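Putative NADP oxidoreductase BF3122 (Bacteroides fragilis, PDB 3D1L) is a putative NADP oxidoreductase that probably binds the dinucleotide in an N-terminal Rossmann-type domain. Local coordinates at the interface of chains A and B. Coordinates in Å, arbitrary orientation; residue numbers count along the deposited sequence, not the author numbering. Chains: chain A/B, Putative NADP oxidoreductase BF3122.

The interface of chains A and B. Residues chain A 205-206, 208-209; chain B 123-124, 136, 138, 178, 182.
A:Leu209 and B:Met123 meet at the heart of a largely apolar patch of a two-fold symmetric interface between two copies of the protein, possibly the dimer in solution; it fastens 3-10 helix 203-206 and the start of helix 207-219 of chain A onto loops and the long helix 168-198 of chain B, helping to join the chains. A:Leu209 is the central wedge. Its CD2 methyl touches the CE methyl of the selenomethionine B:Met123 at 3.6 Å and also meets CB of B:Ala178, while its CB lies 3.6 Å from SG of B:Cys182. CD1 lies beside the backbone O of B:Met123, 3.5 Å away. The B:Met123 chain runs extended, CG anti to the backbone N (chi1 -167°), and its bend at chi3 lets CE also touch CE of A:Met206, 3.6 Å away; the two selenomethionine side chains cross at about a right angle. Alongside, CG2 of A:Val205 packs on the ring of B:Pro138, 3.8 Å from its CG, and the A:Pro208 ring rests by the backbone O of B:Glu136. A hydrogen bond borders the cluster: the amide NE2 of B:Gln124 donates to the backbone O of A:Pro208 at 3.0 Å, nearly straight (171° at the hydrogen) and close to the amide plane, yet from above the carbonyl plane. With its twin, the patch probably holds the chains together; Gln124, Ala178, Cys182 and Leu209 also line 2-mercapto-propion aldehyde sites, perhaps a purification or crystallisation ligand, and the structure alone shows no catalytic link.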
loop_
_atom_site.group_PDB
_atom_site.type_symbol
_atom_site.label_atom_id
_atom_site.label_comp_id
_atom_site.label_asym_id
_atom_site.label_seq_id
_atom_site.Cartn_x
_atom_site.Cartn_y
_atom_site.Cartn_z
ATOM N N VAL A 205 4.943 9.553 15.055
ATOM C CA VAL A 205 6.046 9.732 14.115
ATOM C C VAL A 205 5.970 8.778 12.899
ATOM O O VAL A 205 6.439 9.092 11.809
ATOM C CB VAL A 205 7.423 9.682 14.882
ATOM C CG1 VAL A 205 7.809 8.255 15.326
ATOM C CG2 VAL A 205 8.499 10.358 14.113
HETATM N N MSE A 206 5.348 7.623 13.096
HETATM C CA MSE A 206 5.149 6.626 12.020
HETATM C C MSE A 206 4.112 7.041 10.983
HETATM O O MSE A 206 4.109 6.501 9.902
HETATM C CB MSE A 206 4.711 5.283 12.610
HETATM C CG MSE A 206 5.762 4.548 13.406
HETATM SE SE MSE A 206 7.365 3.994 12.400
HETATM C CE MSE A 206 8.594 5.341 13.011
ATOM N N PRO A 208 3.362 9.724 8.935
ATOM C CA PRO A 208 3.817 10.177 7.612
ATOM C C PRO A 208 4.456 9.050 6.765
ATOM O O PRO A 208 4.372 9.087 5.549
ATOM C CB PRO A 208 4.877 11.246 7.939
ATOM C CG PRO A 208 4.740 11.540 9.375
ATOM C CD PRO A 208 4.131 10.370 10.022
ATOM N N LEU A 209 5.062 8.059 7.412
ATOM C CA LEU A 209 5.702 6.926 6.743
ATOM C C LEU A 209 4.620 5.965 6.250
ATOM O O LEU A 209 4.677 5.459 5.115
ATOM C CB LEU A 209 6.644 6.209 7.717
ATOM C CG LEU A 209 8.005 6.848 8.095
ATOM C CD1 LEU A 209 7.861 8.215 8.732
ATOM C CD2 LEU A 209 8.761 5.944 9.034
HETATM N N MSE B 123 13.530 10.444 7.730
HETATM C CA MSE B 123 12.949 9.095 7.794
HETATM C C MSE B 123 11.678 9.083 6.968
HETATM O O MSE B 123 10.667 9.680 7.325
HETATM C CB MSE B 123 12.629 8.733 9.253
HETATM C CG MSE B 123 12.314 7.266 9.494
HETATM SE SE MSE B 123 11.943 6.898 11.369
HETATM C CE MSE B 123 10.383 8.030 11.527
ATOM N N GLN B 124 11.750 8.422 5.835
ATOM C CA GLN B 124 10.645 8.346 4.898
ATOM C C GLN B 124 11.060 7.320 3.876
ATOM O O GLN B 124 12.241 7.063 3.705
ATOM C CB GLN B 124 10.402 9.722 4.229
ATOM C CG GLN B 124 9.134 9.858 3.350
ATOM C CD GLN B 124 7.892 9.271 4.005
ATOM O OE1 GLN B 124 7.747 8.048 4.100
ATOM N NE2 GLN B 124 7.000 10.136 4.478
ATOM N N GLU B 136 6.390 17.279 5.796
ATOM C CA GLU B 136 5.977 16.381 6.872
ATOM C C GLU B 136 6.899 15.189 7.196
ATOM O O GLU B 136 6.504 14.285 7.937
ATOM C CB GLU B 136 4.515 15.978 6.697
ATOM C CG GLU B 136 3.569 17.126 7.097
ATOM C CD GLU B 136 3.657 17.499 8.588
ATOM O OE1 GLU B 136 3.280 16.654 9.424
ATOM O OE2 GLU B 136 4.078 18.631 8.928
ATOM N N PRO B 138 9.687 13.393 9.207
ATOM C CA PRO B 138 10.513 13.430 10.424
ATOM C C PRO B 138 12.017 13.456 10.077
ATOM O O PRO B 138 12.521 12.549 9.396
ATOM C CB PRO B 138 10.152 12.126 11.144
ATOM C CG PRO B 138 8.848 11.682 10.547
ATOM C CD PRO B 138 8.790 12.220 9.159
ATOM N N ALA B 178 10.441 1.514 11.619
ATOM C CA ALA B 178 10.196 1.966 10.232
ATOM C C ALA B 178 10.369 0.824 9.261
ATOM O O ALA B 178 9.797 0.842 8.183
ATOM C CB ALA B 178 11.164 3.123 9.855
ATOM N N CYS B 182 7.282 0.461 6.924
ATOM C CA CYS B 182 7.406 0.816 5.498
ATOM C C CYS B 182 7.816 -0.354 4.622
ATOM O O CYS B 182 7.220 -0.601 3.564
ATOM C CB CYS B 182 8.494 1.874 5.294
ATOM S SG CYS B 182 8.235 3.509 6.036
#